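Long-range contacts in dihydrodipicolinate synthase (Bacteroides thetaiotaomicron, PDB 4XKY), which probably catalyses a pyruvate-dependent aldolase-type reaction through a Schiff-base intermediate, as a dihydrodipicolinate synthase or N-acetylneuraminate lyase: residues L131-N137 and G159-D165; L118-E123 and Q152-E156; G210-M214 and L262-L266. All coordinates share one frame. Residue numbers count along the deposited sequence, not the author numbering.

Overall arrangement
Contacts 1 and 2 lie on the same side of the TIM barrel and touch each other; contact 3 lies across the chain's centre, about 25 Å from contact 1 and 34 Å from contact 2, centre to centre. Contact 1 joins two neighbouring barrel strands by backbone hydrogen bonds and holds the predicted catalytic Tyr136 and Lys164. Contact 2 joins the two helices outside them: its Tyr122 and Ile154 rest on Leu135, whereas its outer side carries an exposed Glu123-Arg153 salt bridge. Contact 3, wholly buried, packs the loop after the last barrel strand on helix 257-268 through apolar side chains, with no hydrogen bond or salt bridge between its segments.

Contact 1: residues L131-N137 and G159-D165; sequences LPLFLYN and GVIGFKD
Strands 133-137 and 160-165 run parallel, their axes 4.4 Å apart at closest approach and crossing at -24°. Gly159 O accepts Leu133 N (2.8 Å); one water donates to Leu131 O and Gly159 O. Val160 pairs with Leu133, CA to CA 4.6 Å; its CG1 meets Leu135 CG at 3.9 Å, on the face packed by Ile154. Ile161 N donates to Leu133 O (2.8 Å), and Ile161 is the extra residue of a beta bulge, with psi near -2°. Its side chain (chi1 p) brings CD1 to 3.4 Å from Pro132 CB and CG1 to 4.1 Å from the Phe134 ring centroid, a CH-pi contact. Gly162 pairs with Phe134, where a CB would clash with CD1 of that ring; Gly162 O accepts Leu135 N (2.9 Å). Phe163 CA lies 4.7 Å from Leu135 CA. Lys164 N donates to Leu135 O (2.9 Å), Lys164 O accepts Asn137 N (3.2 Å), and Lys164 CB lies 3.9 Å from Tyr136 CB. Asp165 OD1 weakly accepts Asn137 ND2 (3.4 Å); Asp165 OD2 bonds Ser167. Tyr136 (chi1 p), hydroxyl bonded to Ser81, is the predicted proton donor/acceptor and Lys164 the predicted Schiff-base lysine: a TIM-barrel beta-alpha-beta unit carrying the predicted catalytic pair.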
ATOM      1  N   LEU A 131      29.714   5.915 -18.108  1.00 37.13           N
ATOM      2  CA  LEU A 131      30.392   5.501 -16.879  1.00 35.40           C
ATOM      3  C   LEU A 131      29.796   4.201 -16.346  1.00 35.32           C
ATOM      4  O   LEU A 131      28.647   3.868 -16.668  1.00 34.91           O
ATOM      5  CB  LEU A 131      30.257   6.599 -15.813  1.00 34.65           C
ATOM      6  CG  LEU A 131      30.962   7.941 -16.066  1.00 34.59           C
ATOM      7  CD1 LEU A 131      30.517   8.983 -15.058  1.00 33.05           C
ATOM      8  CD2 LEU A 131      32.486   7.840 -16.082  1.00 35.94           C
ATOM      9  N   PRO A 132      30.555   3.469 -15.503  1.00 35.75           N
ATOM     10  CA  PRO A 132      29.993   2.277 -14.863  1.00 35.34           C
ATOM     11  C   PRO A 132      28.767   2.622 -14.029  1.00 33.93           C
ATOM     12  O   PRO A 132      28.604   3.774 -13.612  1.00 34.69           O
ATOM     13  CB  PRO A 132      31.120   1.785 -13.949  1.00 36.48           C
ATOM     14  CG  PRO A 132      32.369   2.418 -14.450  1.00 36.79           C
ATOM     15  CD  PRO A 132      31.975   3.677 -15.155  1.00 36.41           C
ATOM     16  N   LEU A 133      27.917   1.636 -13.784  1.00 33.12           N
ATOM     17  CA  LEU A 133      26.644   1.881 -13.158  1.00 32.80           C
ATOM     18  C   LEU A 133      26.474   1.089 -11.886  1.00 32.16           C
ATOM     19  O   LEU A 133      26.833  -0.071 -11.846  1.00 32.39           O
ATOM     20  CB  LEU A 133      25.539   1.476 -14.130  1.00 34.82           C
ATOM     21  CG  LEU A 133      24.109   1.533 -13.586  1.00 36.33           C
ATOM     22  CD1 LEU A 133      23.735   2.973 -13.365  1.00 37.52           C
ATOM     23  CD2 LEU A 133      23.101   0.925 -14.531  1.00 38.78           C
ATOM     24  N   PHE A 134      25.890   1.713 -10.866  1.00 32.11           N
ATOM     25  CA  PHE A 134      25.349   1.014  -9.686  1.00 32.25           C
ATOM     26  C   PHE A 134      23.830   1.025  -9.824  1.00 33.57           C
ATOM     27  O   PHE A 134      23.229   2.061 -10.131  1.00 33.81           O
ATOM     28  CB  PHE A 134      25.728   1.716  -8.362  1.00 31.14           C
ATOM     29  CG  PHE A 134      27.177   1.563  -7.979  1.00 32.50           C
ATOM     30  CD1 PHE A 134      27.575   0.606  -7.046  1.00 33.51           C
ATOM     31  CD2 PHE A 134      28.143   2.361  -8.573  1.00 33.31           C
ATOM     32  CE1 PHE A 134      28.911   0.468  -6.706  1.00 35.02           C
ATOM     33  CE2 PHE A 134      29.477   2.216  -8.253  1.00 34.86           C
ATOM     34  CZ  PHE A 134      29.863   1.261  -7.322  1.00 35.91           C
ATOM     35  N   LEU A 135      23.227  -0.140  -9.621  1.00 34.65           N
ATOM     36  CA  LEU A 135      21.781  -0.279  -9.573  1.00 35.83           C
ATOM     37  C   LEU A 135      21.309   0.087  -8.197  1.00 36.67           C
ATOM     38  O   LEU A 135      21.986  -0.207  -7.199  1.00 34.64           O
ATOM     39  CB  LEU A 135      21.382  -1.725  -9.823  1.00 36.08           C
ATOM     40  CG  LEU A 135      21.824  -2.302 -11.151  1.00 36.89           C
ATOM     41  CD1 LEU A 135      21.568  -3.788 -11.110  1.00 38.04           C
ATOM     42  CD2 LEU A 135      21.057  -1.631 -12.273  1.00 36.87           C
ATOM     43  N   TYR A 136      20.154   0.728  -8.100  1.00 40.65           N
ATOM     44  CA  TYR A 136      19.599   0.874  -6.763  1.00 46.56           C
ATOM     45  C   TYR A 136      18.107   0.719  -6.629  1.00 48.53           C
ATOM     46  O   TYR A 136      17.303   1.144  -7.457  1.00 42.91           O
ATOM     47  CB  TYR A 136      20.146   2.091  -6.014  1.00 51.18           C
ATOM     48  CG  TYR A 136      19.497   3.402  -6.281  1.00 54.00           C
ATOM     49  CD1 TYR A 136      18.540   3.916  -5.409  1.00 55.88           C
ATOM     50  CD2 TYR A 136      19.874   4.161  -7.372  1.00 55.54           C
ATOM     51  CE1 TYR A 136      17.956   5.148  -5.645  1.00 55.97           C
ATOM     52  CE2 TYR A 136      19.314   5.398  -7.612  1.00 57.80           C
ATOM     53  CZ  TYR A 136      18.353   5.889  -6.753  1.00 56.13           C
ATOM     54  OH  TYR A 136      17.795   7.116  -7.021  1.00 53.94           O
ATOM     55  N   ASN A 137      17.777   0.069  -5.532  1.00 54.43           N
ATOM     56  CA  ASN A 137      16.447  -0.337  -5.222  1.00 60.87           C
ATOM     57  C   ASN A 137      15.756   0.835  -4.520  1.00 68.14           C
ATOM     58  O   ASN A 137      16.083   1.147  -3.368  1.00 72.69           O
ATOM     59  CB  ASN A 137      16.564  -1.548  -4.305  1.00 61.04           C
ATOM     60  CG  ASN A 137      15.437  -2.540  -4.479  1.00 61.09           C
ATOM     61  OD1 ASN A 137      14.890  -2.743  -5.571  1.00 58.58           O
ATOM     62  ND2 ASN A 137      15.095  -3.190  -3.377  1.00 61.25           N
ATOM     63  N   GLY A 159      29.282  -3.100 -17.785  1.00 43.25           N
ATOM     64  CA  GLY A 159      28.974  -1.719 -17.420  1.00 41.90           C
ATOM     65  C   GLY A 159      28.231  -1.518 -16.097  1.00 39.84           C
ATOM     66  O   GLY A 159      27.981  -0.368 -15.697  1.00 38.14           O
ATOM     67  N   VAL A 160      27.879  -2.622 -15.430  1.00 38.66           N
ATOM     68  CA  VAL A 160      27.122  -2.616 -14.177  1.00 37.89           C
ATOM     69  C   VAL A 160      28.029  -3.177 -13.077  1.00 37.70           C
ATOM     70  O   VAL A 160      28.444  -4.325 -13.153  1.00 38.16           O
ATOM     71  CB  VAL A 160      25.831  -3.464 -14.319  1.00 39.32           C
ATOM     72  CG1 VAL A 160      24.997  -3.429 -13.050  1.00 38.48           C
ATOM     73  CG2 VAL A 160      24.974  -2.951 -15.458  1.00 40.29           C
ATOM     74  N   ILE A 161      28.377  -2.380 -12.069  1.00 36.38           N
ATOM     75  CA  ILE A 161      29.425  -2.816 -11.117  1.00 37.30           C
ATOM     76  C   ILE A 161      28.954  -2.940  -9.678  1.00 36.53           C
ATOM     77  O   ILE A 161      29.710  -3.333  -8.810  1.00 36.93           O
ATOM     78  CB  ILE A 161      30.686  -1.910 -11.161  1.00 37.19           C
ATOM     79  CG1 ILE A 161      30.343  -0.450 -10.860  1.00 37.20           C
ATOM     80  CG2 ILE A 161      31.363  -2.035 -12.514  1.00 39.11           C
ATOM     81  CD1 ILE A 161      31.538   0.502 -10.781  1.00 37.04           C
ATOM     82  N   GLY A 162      27.706  -2.616  -9.400  1.00 36.10           N
ATOM     83  CA  GLY A 162      27.265  -2.716  -8.034  1.00 34.82           C
ATOM     84  C   GLY A 162      25.796  -2.508  -7.827  1.00 34.53           C
ATOM     85  O   GLY A 162      25.043  -2.301  -8.777  1.00 34.70           O
ATOM     86  N   PHE A 163      25.423  -2.574  -6.558  1.00 33.65           N
ATOM     87  CA  PHE A 163      24.053  -2.517  -6.122  1.00 35.79           C
ATOM     88  C   PHE A 163      24.015  -1.853  -4.745  1.00 36.44           C
ATOM     89  O   PHE A 163      24.842  -2.164  -3.874  1.00 34.76           O
ATOM     90  CB  PHE A 163      23.514  -3.946  -6.062  1.00 37.25           C
ATOM     91  CG  PHE A 163      22.140  -4.072  -5.451  1.00 37.57           C
ATOM     92  CD1 PHE A 163      21.009  -3.793  -6.200  1.00 37.51           C
ATOM     93  CD2 PHE A 163      21.979  -4.510  -4.145  1.00 37.81           C
ATOM     94  CE1 PHE A 163      19.743  -3.903  -5.649  1.00 38.33           C
ATOM     95  CE2 PHE A 163      20.710  -4.642  -3.596  1.00 38.16           C
ATOM     96  CZ  PHE A 163      19.592  -4.331  -4.348  1.00 37.16           C
ATOM     97  N   LYS A 164      23.073  -0.928  -4.577  1.00 36.77           N
ATOM     98  CA  LYS A 164      22.827  -0.198  -3.328  1.00 39.00           C
ATOM     99  C   LYS A 164      21.378  -0.500  -2.955  1.00 38.28           C
ATOM    100  O   LYS A 164      20.478  -0.350  -3.784  1.00 40.02           O
ATOM    101  CB  LYS A 164      23.018   1.317  -3.550  1.00 43.26           C
ATOM    102  CG  LYS A 164      22.783   2.199  -2.326  1.00 48.41           C
ATOM    103  CD  LYS A 164      22.399   3.663  -2.622  1.00 52.06           C
ATOM    104  CE  LYS A 164      21.327   4.157  -1.625  1.00 56.41           C
ATOM    105  NZ  LYS A 164      21.465   5.490  -0.941  1.00 56.70           N
ATOM    106  N   ASP A 165      21.156  -0.943  -1.723  1.00 37.77           N
ATOM    107  CA  ASP A 165      19.807  -1.182  -1.203  1.00 37.65           C
ATOM    108  C   ASP A 165      19.469  -0.204  -0.095  1.00 37.92           C
ATOM    109  O   ASP A 165      20.161  -0.138   0.916  1.00 39.21           O
ATOM    110  CB  ASP A 165      19.658  -2.599  -0.635  1.00 38.75           C
ATOM    111  CG  ASP A 165      18.204  -2.928  -0.259  1.00 39.65           C
ATOM    112  OD1 ASP A 165      17.295  -2.365  -0.892  1.00 39.44           O
ATOM    113  OD2 ASP A 165      17.965  -3.732   0.669  1.00 42.36           O
TER
HETATM  114  O   HOH W   1      27.275   1.833 -17.373  1.00 43.05           O

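Contact 2: residues L118-E123 and Q152-E156; sequences LIEFYE and QRIAE
The guanidinium of Arg153 lies with one face over a methyl group, Ile119 CG2, which approaches Arg153 CZ to 3.9 Å, while the same group forms a salt bridge from Arg153 NH2 to Glu123 OE2 at 3.0 Å. Arg153 reaches across with chi1 t and chi2 p. On its own segment it also makes a long salt bridge, Arg153 NE to Glu156 OE1 at 4.0 Å, so three charged side chains form a network on the solvent-exposed side. Residues 118-123 are helical within helix 115-125, and 152-154 belong to helix 148-154, the next helix along the outside of the barrel. The nearest CA atoms are those of Ile119 and Ile154, 6.5 Å apart, and both CB atoms point toward the opposing segment. On the barrel side of the salt bridge the two isoleucines, each with chi1 m and chi2 t, meet at Ile119 CG1 to Ile154 CG1 (4.3 Å), and Ile154 CD1 reaches Tyr122 CD2 (3.9 Å). Tyr122 (chi1 m) and Ile154 both pack on Leu135 of strand 133-137, and the Tyr122 hydroxyl bonds Ser105 O. With no hydrogen bond between the segments, the attachment rests on non-directional apolar packing and charge, which leave the helices' register unfixed.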
ATOM      1  N   LEU A 118      12.191  -4.659 -15.972  1.00 54.94           N
ATOM      2  CA  LEU A 118      13.376  -4.091 -15.332  1.00 52.69           C
ATOM      3  C   LEU A 118      14.639  -4.416 -16.116  1.00 50.34           C
ATOM      4  O   LEU A 118      15.543  -3.580 -16.244  1.00 48.29           O
ATOM      5  CB  LEU A 118      13.540  -4.613 -13.909  1.00 53.57           C
ATOM      6  CG  LEU A 118      12.732  -3.929 -12.814  1.00 54.61           C
ATOM      7  CD1 LEU A 118      13.113  -4.530 -11.471  1.00 54.67           C
ATOM      8  CD2 LEU A 118      12.991  -2.434 -12.808  1.00 54.28           C
ATOM      9  N   ILE A 119      14.712  -5.637 -16.630  1.00 47.55           N
ATOM     10  CA  ILE A 119      15.904  -6.065 -17.340  1.00 48.49           C
ATOM     11  C   ILE A 119      16.012  -5.254 -18.617  1.00 47.85           C
ATOM     12  O   ILE A 119      17.084  -4.766 -18.968  1.00 43.91           O
ATOM     13  CB  ILE A 119      15.877  -7.577 -17.621  1.00 51.40           C
ATOM     14  CG1 ILE A 119      16.083  -8.329 -16.296  1.00 53.20           C
ATOM     15  CG2 ILE A 119      16.940  -7.966 -18.645  1.00 51.87           C
ATOM     16  CD1 ILE A 119      15.585  -9.758 -16.288  1.00 54.39           C
ATOM     17  N   GLU A 120      14.884  -5.078 -19.291  1.00 49.41           N
ATOM     18  CA  GLU A 120      14.891  -4.386 -20.578  1.00 53.07           C
ATOM     19  C   GLU A 120      15.192  -2.896 -20.385  1.00 47.30           C
ATOM     20  O   GLU A 120      15.810  -2.282 -21.241  1.00 48.34           O
ATOM     21  CB  GLU A 120      13.571  -4.590 -21.351  1.00 59.11           C
ATOM     22  CG  GLU A 120      12.509  -3.501 -21.134  1.00 64.47           C
ATOM     23  CD  GLU A 120      11.487  -3.392 -22.264  1.00 71.79           C
ATOM     24  OE1 GLU A 120      11.807  -3.721 -23.428  1.00 77.18           O
ATOM     25  OE2 GLU A 120      10.350  -2.953 -21.987  1.00 76.83           O
ATOM     26  N   PHE A 121      14.729  -2.320 -19.279  1.00 43.03           N
ATOM     27  CA  PHE A 121      15.043  -0.935 -18.949  1.00 40.71           C
ATOM     28  C   PHE A 121      16.547  -0.715 -18.950  1.00 40.12           C
ATOM     29  O   PHE A 121      17.048   0.179 -19.610  1.00 40.03           O
ATOM     30  CB  PHE A 121      14.486  -0.550 -17.585  1.00 41.11           C
ATOM     31  CG  PHE A 121      14.835   0.841 -17.190  1.00 41.30           C
ATOM     32  CD1 PHE A 121      14.038   1.899 -17.574  1.00 43.15           C
ATOM     33  CD2 PHE A 121      15.987   1.104 -16.483  1.00 40.86           C
ATOM     34  CE1 PHE A 121      14.369   3.198 -17.235  1.00 42.97           C
ATOM     35  CE2 PHE A 121      16.329   2.398 -16.151  1.00 41.60           C
ATOM     36  CZ  PHE A 121      15.523   3.455 -16.529  1.00 42.25           C
ATOM     37  N   TYR A 122      17.259  -1.543 -18.200  1.00 39.77           N
ATOM     38  CA  TYR A 122      18.708  -1.440 -18.115  1.00 39.98           C
ATOM     39  C   TYR A 122      19.419  -1.823 -19.386  1.00 43.13           C
ATOM     40  O   TYR A 122      20.450  -1.230 -19.708  1.00 42.79           O
ATOM     41  CB  TYR A 122      19.224  -2.202 -16.898  1.00 38.53           C
ATOM     42  CG  TYR A 122      18.918  -1.372 -15.709  1.00 36.92           C
ATOM     43  CD1 TYR A 122      19.636  -0.203 -15.472  1.00 36.51           C
ATOM     44  CD2 TYR A 122      17.867  -1.677 -14.874  1.00 37.32           C
ATOM     45  CE1 TYR A 122      19.330   0.619 -14.415  1.00 37.06           C
ATOM     46  CE2 TYR A 122      17.556  -0.861 -13.799  1.00 36.16           C
ATOM     47  CZ  TYR A 122      18.281   0.293 -13.582  1.00 36.77           C
ATOM     48  OH  TYR A 122      17.992   1.122 -12.515  1.00 36.51           O
ATOM     49  N   GLU A 123      18.858  -2.772 -20.137  1.00 47.47           N
ATOM     50  CA  GLU A 123      19.434  -3.118 -21.439  1.00 49.39           C
ATOM     51  C   GLU A 123      19.397  -1.948 -22.420  1.00 47.12           C
ATOM     52  O   GLU A 123      20.341  -1.750 -23.164  1.00 46.36           O
ATOM     53  CB  GLU A 123      18.789  -4.373 -22.042  1.00 53.84           C
ATOM     54  CG  GLU A 123      19.425  -5.657 -21.515  1.00 58.63           C
ATOM     55  CD  GLU A 123      18.738  -6.933 -21.982  1.00 64.83           C
ATOM     56  OE1 GLU A 123      17.971  -6.902 -22.977  1.00 67.50           O
ATOM     57  OE2 GLU A 123      18.975  -7.984 -21.346  1.00 69.52           O
ATOM     58  N   GLN A 152      21.379 -10.653 -10.697  1.00 50.62           N
ATOM     59  CA  GLN A 152      22.373 -11.551 -11.313  1.00 52.86           C
ATOM     60  C   GLN A 152      22.495 -11.264 -12.785  1.00 52.09           C
ATOM     61  O   GLN A 152      23.592 -11.108 -13.317  1.00 50.72           O
ATOM     62  CB  GLN A 152      21.957 -13.014 -11.209  1.00 58.43           C
ATOM     63  CG  GLN A 152      22.724 -13.867 -10.223  1.00 61.71           C
ATOM     64  CD  GLN A 152      22.156 -15.275 -10.164  1.00 65.72           C
ATOM     65  OE1 GLN A 152      21.854 -15.799  -9.087  1.00 63.90           O
ATOM     66  NE2 GLN A 152      21.990 -15.892 -11.332  1.00 70.17           N
ATOM     67  N   ARG A 153      21.336 -11.223 -13.431  1.00 52.31           N
ATOM     68  CA  ARG A 153      21.246 -11.068 -14.870  1.00 55.53           C
ATOM     69  C   ARG A 153      21.784  -9.724 -15.385  1.00 52.80           C
ATOM     70  O   ARG A 153      22.477  -9.696 -16.402  1.00 51.01           O
ATOM     71  CB  ARG A 153      19.796 -11.265 -15.307  1.00 60.82           C
ATOM     72  CG  ARG A 153      19.493 -10.885 -16.747  1.00 66.85           C
ATOM     73  CD  ARG A 153      20.069 -11.865 -17.762  1.00 71.63           C
ATOM     74  NE  ARG A 153      19.796 -11.377 -19.112  1.00 77.44           N
ATOM     75  CZ  ARG A 153      18.595 -11.389 -19.696  1.00 81.86           C
ATOM     76  NH1 ARG A 153      17.527 -11.881 -19.063  1.00 84.25           N
ATOM     77  NH2 ARG A 153      18.453 -10.905 -20.928  1.00 81.34           N
ATOM     78  N   ILE A 154      21.461  -8.623 -14.706  1.00 48.38           N
ATOM     79  CA  ILE A 154      21.885  -7.294 -15.168  1.00 46.86           C
ATOM     80  C   ILE A 154      23.372  -7.126 -14.895  1.00 45.77           C
ATOM     81  O   ILE A 154      24.096  -6.507 -15.668  1.00 46.18           O
ATOM     82  CB  ILE A 154      21.080  -6.159 -14.496  1.00 44.79           C
ATOM     83  CG1 ILE A 154      19.619  -6.262 -14.898  1.00 43.94           C
ATOM     84  CG2 ILE A 154      21.609  -4.784 -14.913  1.00 44.58           C
ATOM     85  CD1 ILE A 154      18.673  -5.438 -14.055  1.00 43.73           C
ATOM     86  N   ALA A 155      23.830  -7.732 -13.808  1.00 44.58           N
ATOM     87  CA  ALA A 155      25.224  -7.655 -13.422  1.00 44.91           C
ATOM     88  C   ALA A 155      26.215  -8.376 -14.344  1.00 47.57           C
ATOM     89  O   ALA A 155      27.423  -8.205 -14.182  1.00 46.57           O
ATOM     90  CB  ALA A 155      25.383  -8.174 -12.012  1.00 44.17           C
ATOM     91  N   GLU A 156      25.730  -9.195 -15.271  1.00 51.68           N
ATOM     92  CA  GLU A 156      26.610  -9.789 -16.285  1.00 55.87           C
ATOM     93  C   GLU A 156      27.208  -8.703 -17.174  1.00 54.35           C
ATOM     94  O   GLU A 156      28.343  -8.837 -17.644  1.00 54.27           O
ATOM     95  CB  GLU A 156      25.862 -10.778 -17.167  1.00 60.55           C
ATOM     96  CG  GLU A 156      25.353 -12.026 -16.465  1.00 66.18           C
ATOM     97  CD  GLU A 156      24.180 -12.671 -17.197  1.00 72.31           C
ATOM     98  OE1 GLU A 156      23.583 -12.033 -18.096  1.00 75.79           O
ATOM     99  OE2 GLU A 156      23.841 -13.826 -16.868  1.00 78.66           O
TER

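Contact 3: residues G210-M214 and L262-L266; sequences GGANM and LKCAL
This is a buried apolar contact between a barrel loop and a helix that follows the barrel strands in the chain: in the TIM-barrel fold of the DapA family, residues 210-214 follow the last barrel strand, 206-207, and lead to helix 216-227, while residues 262-266 lie on helix 257-268. The loop has helical phi/psi values throughout and is held by short-range bonds, Asn213 N to Gly210 O and Met214 N to Gly211 O, both 3.0 Å. The helix keeps its regular spacing, with Leu266 N to Leu262 O at 2.9 Å. The nearest CA atoms are those of Met214 and Leu266, 6.1 Å apart; Gly211 CA and Leu262 CA are 7.3 Å apart. Met214 (chi1 m, chi2 t, chi3 m) lies along the helix and meets three of its residues: CE to Leu262 CD1 at 3.7 Å, SD to Ala265 CB at 3.5 Å and CG to Leu266 CD2 at 3.8 Å. Leu262 (chi1 t, chi2 p) also brings CD1 to 3.7 Å from Gly210 O and packs on Thr48, a predicted pyruvate-binding residue, so the contact borders the probable active site. Leu266 (chi1 m, chi2 t) reaches Asn213, its CD2 3.4 Å from Asn213 O and 3.9 Å from Asn213 CB. Asn213 ND2 donates to Pro11 O and, within the loop, to Gly210 O at 2.9 Å.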
ATOM      1  N   GLY A 210      24.212   8.370   5.623  1.00 26.00           N
ATOM      2  CA  GLY A 210      24.036   9.803   5.738  1.00 26.58           C
ATOM      3  C   GLY A 210      24.646  10.448   6.960  1.00 26.75           C
ATOM      4  O   GLY A 210      25.068  11.614   6.902  1.00 27.10           O
ATOM      5  N   GLY A 211      24.660   9.716   8.071  1.00 26.71           N
ATOM      6  CA  GLY A 211      25.242  10.208   9.306  1.00 28.79           C
ATOM      7  C   GLY A 211      26.729  10.485   9.147  1.00 29.32           C
ATOM      8  O   GLY A 211      27.324  11.224   9.942  1.00 30.67           O
ATOM      9  N   ALA A 212      27.337   9.902   8.116  1.00 29.09           N
ATOM     10  CA  ALA A 212      28.769  10.127   7.892  1.00 29.79           C
ATOM     11  C   ALA A 212      29.035  11.566   7.429  1.00 30.09           C
ATOM     12  O   ALA A 212      30.170  12.033   7.505  1.00 32.41           O
ATOM     13  CB  ALA A 212      29.352   9.110   6.917  1.00 29.02           C
ATOM     14  N   ASN A 213      28.011  12.268   6.942  1.00 29.17           N
ATOM     15  CA  ASN A 213      28.150  13.711   6.713  1.00 29.23           C
ATOM     16  C   ASN A 213      28.641  14.419   8.005  1.00 30.29           C
ATOM     17  O   ASN A 213      29.446  15.330   7.942  1.00 30.63           O
ATOM     18  CB  ASN A 213      26.832  14.346   6.244  1.00 29.20           C
ATOM     19  CG  ASN A 213      26.505  14.075   4.750  1.00 29.09           C
ATOM     20  OD1 ASN A 213      26.932  14.807   3.875  1.00 31.84           O
ATOM     21  ND2 ASN A 213      25.691  13.075   4.484  1.00 28.64           N
ATOM     22  N   MET A 214      28.131  14.007   9.167  1.00 29.58           N
ATOM     23  CA  MET A 214      28.420  14.691  10.434  1.00 29.90           C
ATOM     24  C   MET A 214      29.693  14.133  11.070  1.00 30.87           C
ATOM     25  O   MET A 214      30.549  14.905  11.490  1.00 29.03           O
ATOM     26  CB  MET A 214      27.290  14.519  11.466  1.00 29.95           C
ATOM     27  CG  MET A 214      25.909  15.059  11.090  1.00 30.36           C
ATOM     28  SD  MET A 214      24.676  14.715  12.374  1.00 32.37           S
ATOM     29  CE  MET A 214      24.339  12.972  12.161  1.00 31.10           C
ATOM     30  N   LEU A 262      19.690  16.210  10.157  1.00 25.59           N
ATOM     31  CA  LEU A 262      21.039  16.136   9.602  1.00 26.52           C
ATOM     32  C   LEU A 262      21.560  17.502   9.201  1.00 26.11           C
ATOM     33  O   LEU A 262      22.625  17.912   9.598  1.00 25.24           O
ATOM     34  CB  LEU A 262      21.035  15.256   8.364  1.00 26.86           C
ATOM     35  CG  LEU A 262      22.372  14.849   7.785  1.00 26.16           C
ATOM     36  CD1 LEU A 262      23.140  14.055   8.817  1.00 25.86           C
ATOM     37  CD2 LEU A 262      22.150  13.999   6.540  1.00 26.20           C
ATOM     38  N   LYS A 263      20.782  18.227   8.415  1.00 25.41           N
ATOM     39  CA  LYS A 263      21.223  19.543   7.967  1.00 25.43           C
ATOM     40  C   LYS A 263      21.343  20.555   9.135  1.00 25.57           C
ATOM     41  O   LYS A 263      22.275  21.352   9.173  1.00 25.74           O
ATOM     42  CB  LYS A 263      20.323  20.058   6.843  1.00 24.77           C
ATOM     43  CG  LYS A 263      20.672  19.508   5.465  1.00 24.35           C
ATOM     44  CD  LYS A 263      20.072  20.405   4.391  1.00 24.33           C
ATOM     45  CE  LYS A 263      20.683  20.150   3.033  1.00 24.60           C
ATOM     46  NZ  LYS A 263      20.138  21.040   1.962  1.00 25.14           N
ATOM     47  N   CYS A 264      20.407  20.519  10.078  1.00 25.78           N
ATOM     48  CA  CYS A 264      20.505  21.356  11.266  1.00 26.02           C
ATOM     49  C   CYS A 264      21.833  21.057  12.009  1.00 26.81           C
ATOM     50  O   CYS A 264      22.624  21.973  12.334  1.00 25.58           O
ATOM     51  CB  CYS A 264      19.310  21.100  12.167  1.00 27.09           C
ATOM     52  SG  CYS A 264      19.259  22.202  13.573  1.00 28.35           S
ATOM     53  N   ALA A 265      22.093  19.768  12.225  1.00 25.96           N
ATOM     54  CA  ALA A 265      23.313  19.356  12.910  1.00 27.12           C
ATOM     55  C   ALA A 265      24.560  19.819  12.167  1.00 27.29           C
ATOM     56  O   ALA A 265      25.480  20.301  12.820  1.00 28.29           O
ATOM     57  CB  ALA A 265      23.368  17.857  13.104  1.00 27.10           C
ATOM     58  N   LEU A 266      24.577  19.667  10.837  1.00 25.75           N
ATOM     59  CA  LEU A 266      25.700  20.118  10.002  1.00 27.16           C
ATOM     60  C   LEU A 266      25.997  21.614  10.190  1.00 28.46           C
ATOM     61  O   LEU A 266      27.166  22.020  10.255  1.00 30.27           O
ATOM     62  CB  LEU A 266      25.502  19.776   8.514  1.00 25.67           C
ATOM     63  CG  LEU A 266      25.577  18.275   8.173  1.00 26.36           C
ATOM     64  CD1 LEU A 266      25.184  18.015   6.730  1.00 25.78           C
ATOM     65  CD2 LEU A 266      26.928  17.622   8.431  1.00 26.61           C
TER